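PDB 5SUV: holo-[acyl-carrier-protein] synthase from Neisseria meningitidis FAM18, which belongs to the 4'-phosphopantetheinyl transferase superfamily and binds coenzyme A. Local coordinates for residues A26-L38 / A71-A83. Residues are numbered along the deposited sequence; the frame is centred on the assembly and turned at random.
Sequences AFAGRILTPEELL and AVSFRNIGIGHDA. With COA (coenzyme A), chain F.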
loop_
_atom_site.group_PDB
_atom_site.type_symbol
_atom_site.label_atom_id
_atom_site.label_comp_id
_atom_site.label_asym_id
_atom_site.label_seq_id
_atom_site.Cartn_x
_atom_site.Cartn_y
_atom_site.Cartn_z
ATOM N N ALA A 26 25.773 -11.500 8.934
ATOM C CA ALA A 26 26.073 -10.072 8.865
ATOM C C ALA A 26 24.928 -9.275 8.250
ATOM O O ALA A 26 24.805 -8.067 8.500
ATOM C CB ALA A 26 27.350 -9.846 8.061
ATOM N N PHE A 27 24.095 -9.909 7.428
ATOM C CA PHE A 27 22.927 -9.208 6.911
ATOM C C PHE A 27 21.989 -8.834 8.050
ATOM O O PHE A 27 21.665 -7.659 8.244
ATOM C CB PHE A 27 22.211 -10.060 5.864
ATOM C CG PHE A 27 20.954 -9.436 5.338
ATOM C CD1 PHE A 27 20.992 -8.237 4.651
ATOM C CD2 PHE A 27 19.733 -10.053 5.526
ATOM C CE1 PHE A 27 19.837 -7.665 4.167
ATOM C CE2 PHE A 27 18.574 -9.486 5.040
ATOM C CZ PHE A 27 18.623 -8.297 4.361
ATOM N N ALA A 28 21.560 -9.823 8.836
ATOM C CA ALA A 28 20.689 -9.528 9.967
ATOM C C ALA A 28 21.343 -8.527 10.911
ATOM O O ALA A 28 20.666 -7.668 11.488
ATOM C CB ALA A 28 20.339 -10.811 10.712
ATOM N N GLY A 29 22.663 -8.620 11.078
ATOM C CA GLY A 29 23.361 -7.675 11.928
ATOM C C GLY A 29 23.362 -6.270 11.377
ATOM O O GLY A 29 23.533 -5.311 12.138
ATOM N N ARG A 30 23.161 -6.125 10.071
ATOM C CA ARG A 30 23.136 -4.815 9.455
ATOM C C ARG A 30 21.740 -4.202 9.481
ATOM O O ARG A 30 21.615 -2.974 9.593
ATOM C CB ARG A 30 23.673 -4.924 8.021
ATOM C CG ARG A 30 23.860 -3.600 7.292
ATOM C CD ARG A 30 24.686 -3.754 6.013
ATOM N NE ARG A 30 26.090 -4.075 6.295
ATOM C CZ ARG A 30 26.659 -5.268 6.122
ATOM N NH1 ARG A 30 25.964 -6.299 5.653
ATOM N NH2 ARG A 30 27.944 -5.433 6.419
ATOM N N ILE A 31 20.690 -5.033 9.430
ATOM C CA ILE A 31 19.320 -4.567 9.235
ATOM C C ILE A 31 18.570 -4.421 10.550
ATOM O O ILE A 31 17.719 -3.538 10.692
ATOM C CB ILE A 31 18.554 -5.531 8.309
ATOM C CG1 ILE A 31 19.292 -5.685 6.985
ATOM C CG2 ILE A 31 17.134 -5.040 8.086
ATOM C CD1 ILE A 31 19.605 -4.418 6.294
ATOM N N LEU A 32 18.869 -5.279 11.516
ATOM C CA LEU A 32 18.124 -5.292 12.766
ATOM C C LEU A 32 18.755 -4.339 13.775
ATOM O O LEU A 32 19.972 -4.141 13.781
ATOM C CB LEU A 32 18.091 -6.689 13.368
ATOM C CG LEU A 32 17.509 -7.777 12.470
ATOM C CD1 LEU A 32 17.544 -9.093 13.204
ATOM C CD2 LEU A 32 16.082 -7.407 12.032
ATOM N N THR A 33 17.911 -3.764 14.634
ATOM C CA THR A 33 18.426 -2.972 15.748
ATOM C C THR A 33 19.028 -3.897 16.799
ATOM O O THR A 33 18.693 -5.082 16.861
ATOM C CB THR A 33 17.329 -2.127 16.403
ATOM O OG1 THR A 33 16.440 -2.968 17.154
ATOM C CG2 THR A 33 16.527 -1.357 15.380
ATOM N N PRO A 34 19.906 -3.371 17.663
ATOM C CA PRO A 34 20.427 -4.196 18.763
ATOM C C PRO A 34 19.340 -4.926 19.532
ATOM O O PRO A 34 19.541 -6.074 19.941
ATOM C CB PRO A 34 21.154 -3.173 19.646
ATOM C CG PRO A 34 21.514 -2.068 18.731
ATOM C CD PRO A 34 20.416 -1.993 17.707
ATOM N N GLU A 35 18.173 -4.302 19.712
ATOM C CA GLU A 35 17.081 -4.945 20.435
ATOM C C GLU A 35 16.527 -6.120 19.643
ATOM O O GLU A 35 16.378 -7.231 20.170
ATOM C CB GLU A 35 15.967 -3.933 20.717
ATOM C CG GLU A 35 16.377 -2.754 21.590
ATOM C CD GLU A 35 17.087 -1.645 20.827
ATOM O OE1 GLU A 35 17.145 -1.697 19.581
ATOM O OE2 GLU A 35 17.598 -0.712 21.484
ATOM N N GLU A 36 16.208 -5.891 18.371
ATOM C CA GLU A 36 15.694 -6.968 17.538
ATOM C C GLU A 36 16.717 -8.080 17.393
ATOM O O GLU A 36 16.357 -9.257 17.289
ATOM C CB GLU A 36 15.314 -6.432 16.166
ATOM C CG GLU A 36 14.127 -5.504 16.160
ATOM C CD GLU A 36 13.999 -4.774 14.850
ATOM O OE1 GLU A 36 15.033 -4.529 14.197
ATOM O OE2 GLU A 36 12.872 -4.442 14.476
ATOM N N LEU A 37 18.004 -7.720 17.350
ATOM C CA LEU A 37 19.048 -8.705 17.104
ATOM C C LEU A 37 19.150 -9.701 18.247
ATOM O O LEU A 37 19.563 -10.846 18.037
ATOM C CB LEU A 37 20.389 -7.994 16.882
ATOM C CG LEU A 37 21.565 -8.847 16.405
ATOM C CD1 LEU A 37 21.247 -9.523 15.075
ATOM C CD2 LEU A 37 22.818 -7.993 16.282
ATOM N N LEU A 38 18.776 -9.287 19.458
ATOM C CA LEU A 38 18.840 -10.182 20.606
ATOM C C LEU A 38 17.706 -11.196 20.601
ATOM O O LEU A 38 17.899 -12.326 21.062
ATOM C CB LEU A 38 18.815 -9.368 21.902
ATOM C CG LEU A 38 20.027 -8.461 22.129
ATOM C CD1 LEU A 38 19.804 -7.561 23.335
ATOM C CD2 LEU A 38 21.291 -9.287 22.310
ATOM N N ALA A 71 20.369 9.508 10.829
ATOM C CA ALA A 71 19.759 8.780 11.932
ATOM C C ALA A 71 18.609 7.910 11.472
ATOM O O ALA A 71 18.165 7.048 12.231
ATOM C CB ALA A 71 19.263 9.757 13.005
ATOM N N VAL A 72 18.113 8.126 10.254
ATOM C CA VAL A 72 17.092 7.264 9.686
ATOM C C VAL A 72 17.823 6.040 9.157
ATOM O O VAL A 72 18.101 5.939 7.955
ATOM C CB VAL A 72 16.294 7.978 8.576
ATOM C CG1 VAL A 72 15.175 7.095 8.059
ATOM C CG2 VAL A 72 15.702 9.268 9.093
ATOM N N SER A 73 18.134 5.110 10.053
ATOM C CA SER A 73 18.942 3.941 9.745
ATOM C C SER A 73 18.228 2.665 10.172
ATOM O O SER A 73 17.326 2.668 11.018
ATOM C CB SER A 73 20.304 4.024 10.426
ATOM O OG SER A 73 20.156 4.116 11.831
ATOM N N PHE A 74 18.660 1.549 9.579
ATOM C CA PHE A 74 18.106 0.264 9.979
ATOM C C PHE A 74 18.265 0.039 11.471
ATOM O O PHE A 74 17.372 -0.519 12.118
ATOM C CB PHE A 74 18.781 -0.863 9.206
ATOM C CG PHE A 74 18.490 -0.838 7.737
ATOM C CD1 PHE A 74 17.251 -1.205 7.258
ATOM C CD2 PHE A 74 19.466 -0.457 6.843
ATOM C CE1 PHE A 74 16.987 -1.196 5.893
ATOM C CE2 PHE A 74 19.213 -0.442 5.485
ATOM C CZ PHE A 74 17.973 -0.803 5.009
ATOM N N ARG A 75 19.400 0.454 12.033
ATOM C CA ARG A 75 19.673 0.180 13.438
ATOM C C ARG A 75 18.923 1.101 14.391
ATOM O O ARG A 75 18.927 0.829 15.602
ATOM C CB ARG A 75 21.169 0.284 13.733
ATOM C CG ARG A 75 21.975 -0.889 13.234
ATOM C CD ARG A 75 23.387 -0.836 13.787
ATOM N NE ARG A 75 24.195 -1.954 13.314
ATOM C CZ ARG A 75 24.833 -1.984 12.146
ATOM N NH1 ARG A 75 24.762 -0.955 11.310
ATOM N NH2 ARG A 75 25.544 -3.049 11.810
ATOM N N ASN A 76 18.246 2.133 13.872
ATOM C CA ASN A 76 17.430 3.025 14.680
ATOM C C ASN A 76 15.935 2.820 14.485
ATOM O O ASN A 76 15.150 3.395 15.244
ATOM C CB ASN A 76 17.760 4.502 14.377
ATOM C CG ASN A 76 18.964 5.016 15.169
ATOM O OD1 ASN A 76 19.377 4.417 16.168
ATOM N ND2 ASN A 76 19.543 6.109 14.705
ATOM N N ILE A 77 15.515 2.030 13.499
ATOM C CA ILE A 77 14.099 1.831 13.199
ATOM C C ILE A 77 13.732 0.425 13.663
ATOM O O ILE A 77 14.052 -0.559 12.990
ATOM C CB ILE A 77 13.800 1.989 11.708
ATOM C CG1 ILE A 77 14.232 3.355 11.163
ATOM C CG2 ILE A 77 12.318 1.730 11.464
ATOM C CD1 ILE A 77 14.395 3.333 9.650
ATOM N N GLY A 78 13.028 0.325 14.789
ATOM C CA GLY A 78 12.636 -0.951 15.359
ATOM C C GLY A 78 11.153 -1.222 15.172
ATOM O O GLY A 78 10.344 -0.297 15.093
ATOM N N ILE A 79 10.796 -2.502 15.096
ATOM C CA ILE A 79 9.402 -2.917 14.998
ATOM C C ILE A 79 9.040 -3.700 16.255
ATOM O O ILE A 79 9.730 -4.663 16.617
ATOM C CB ILE A 79 9.135 -3.746 13.721
ATOM C CG1 ILE A 79 9.199 -2.860 12.475
ATOM C CG2 ILE A 79 7.766 -4.378 13.772
ATOM C CD1 ILE A 79 10.593 -2.518 11.996
ATOM N N GLY A 80 7.977 -3.262 16.931
ATOM C CA GLY A 80 7.338 -4.018 17.992
ATOM C C GLY A 80 5.877 -4.270 17.685
ATOM O O GLY A 80 5.433 -3.998 16.568
ATOM N N HIS A 81 5.114 -4.777 18.653
ATOM C CA HIS A 81 3.688 -5.012 18.460
ATOM C C HIS A 81 2.953 -4.683 19.751
ATOM O O HIS A 81 3.474 -4.906 20.845
ATOM C CB HIS A 81 3.397 -6.469 18.064
ATOM C CG HIS A 81 4.106 -6.921 16.826
ATOM N ND1 HIS A 81 5.434 -7.293 16.821
ATOM C CD2 HIS A 81 3.666 -7.076 15.555
ATOM C CE1 HIS A 81 5.785 -7.649 15.597
ATOM N NE2 HIS A 81 4.730 -7.528 14.811
ATOM N N ASP A 82 1.732 -4.166 19.623
ATOM C CA ASP A 82 0.928 -3.868 20.803
ATOM C C ASP A 82 0.223 -5.137 21.281
ATOM O O ASP A 82 0.424 -6.232 20.749
ATOM C CB ASP A 82 -0.064 -2.741 20.517
ATOM C CG ASP A 82 -1.225 -3.175 19.623
ATOM O OD1 ASP A 82 -1.310 -4.371 19.255
ATOM O OD2 ASP A 82 -2.069 -2.307 19.300
ATOM N N ALA A 83 -0.647 -4.984 22.284
ATOM C CA ALA A 83 -1.265 -6.140 22.928
ATOM C C ALA A 83 -2.032 -7.000 21.932
ATOM O O ALA A 83 -2.069 -8.229 22.067
ATOM C CB ALA A 83 -2.195 -5.678 24.049
HETATM N N1A COA F . -3.960 -4.997 13.953
HETATM C C2A COA F . -3.216 -4.645 12.896
HETATM N N3A COA F . -2.344 -5.384 12.267
HETATM C C4A COA F . -2.178 -6.689 12.781
HETATM C C5A COA F . -2.879 -7.205 13.912
HETATM C C6A COA F . -3.771 -6.290 14.454
HETATM N N6A COA F . -4.484 -6.648 15.493
HETATM N N7A COA F . -2.571 -8.401 14.172
HETATM C C8A COA F . -1.670 -8.678 13.268
HETATM N N9A COA F . -1.404 -7.682 12.402
HETATM C C1B COA F . -0.471 -7.689 11.339
HETATM C C2B COA F . 1.004 -8.051 11.880
HETATM O O2B COA F . 1.979 -7.195 11.414
HETATM C C3B COA F . 1.157 -9.419 11.219
HETATM O O3B COA F . 2.412 -9.713 10.863
HETATM P P3B COA F . 3.592 -9.620 12.199
HETATM O O7A COA F . 4.487 -10.507 11.587
HETATM O O8A COA F . 3.962 -8.193 12.202
HETATM O O9A COA F . 2.744 -10.074 13.307
HETATM C C4B COA F . 0.295 -9.158 9.964
HETATM O O4B COA F . -0.872 -8.647 10.485
HETATM C C5B COA F . 0.016 -10.404 9.194
HETATM O O5B COA F . -0.614 -9.984 7.981
HETATM P P1A COA F . -1.429 -11.128 7.257
HETATM O O1A COA F . -0.569 -12.292 6.941
HETATM O O2A COA F . -2.362 -10.482 6.297
HETATM O O3A COA F . -2.282 -11.732 8.507
HETATM P P2A COA F . -3.203 -12.914 8.179
HETATM O O4A COA F . -3.944 -12.725 6.975
HETATM O O5A COA F . -2.615 -14.278 8.476
HETATM O O6A COA F . -4.318 -12.705 9.373
HETATM C CBP COA F . -5.696 -11.106 10.386
HETATM C CCP COA F . -4.920 -11.486 9.172
HETATM C CDP COA F . -4.739 -10.580 11.329
HETATM C CEP COA F . -6.663 -10.001 10.059
HETATM C CAP COA F . -6.495 -12.289 11.018
HETATM O OAP COA F . -7.265 -11.867 12.077
HETATM C C9P COA F . -7.493 -12.972 10.062
HETATM O O9P COA F . -8.580 -12.446 9.883
HETATM N N8P COA F . -7.147 -14.224 9.468
HETATM C C7P COA F . -8.063 -14.954 8.523
HETATM C C6P COA F . -9.530 -14.736 8.834
HETATM C C5P COA F . -10.323 -16.015 8.616
HETATM O O5P COA F . -11.142 -16.367 9.397
HETATM N N4P COA F . -10.108 -16.774 7.469
HETATM C C3P COA F . -10.869 -18.007 7.270
HETATM C C2P COA F . -12.154 -17.771 6.521
HETATM S S1P COA F . -13.623 -17.840 7.631
#
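E36 and I79 supply the hydrogen bond that joins helix 34-39 to strand 77-81. I79 N reaches E36 OE2 at 2.9 Å and nearly straight (160°), though its N-H comes from above the carboxylate plane. The glutamate gets there because its chain runs extended beyond CG (chi2 167°), which lays OE2 beside the strand backbone at G78 and I79.

The same carboxylate illustrates how a helix cap can serve a tertiary contact. T33 is the N-cap and forms a capping box with E36: E36 N donates to T33 OG1 at 3.2 Å, while T33 N returns a 3.0 Å bond to E36 OE1. One oxygen thus closes the helix start and the other grips the strand. E36 OE1 also forms a salt bridge with K57 of helix 46-63, whose NZ donates to the carbonyl oxygens of I31, F74 and I77, tying both segments to that helix; the lysine would probably favour a charged carboxylate in this buried setting.

Van der Waals contacts flank this polar centre. T33 CG2 lies against the backbone of F74 and R75, 3.3 Å from R75 O. Further back, the apolar side chains of I31 and F74 lie side by side, and I31 CD1 sits over the middle of the F74 ring in a CH-pi contact, 3.9 Å from the centroid. Both residues line a coenzyme A pocket. R75 stretches back along helix 25-31, its guanidinium lying with one face over R30 CA.

At the far end of the strand, H81 NE2 donates to O8A of a second coenzyme A at 2.8 Å, the acceptor lying in the imidazole plane.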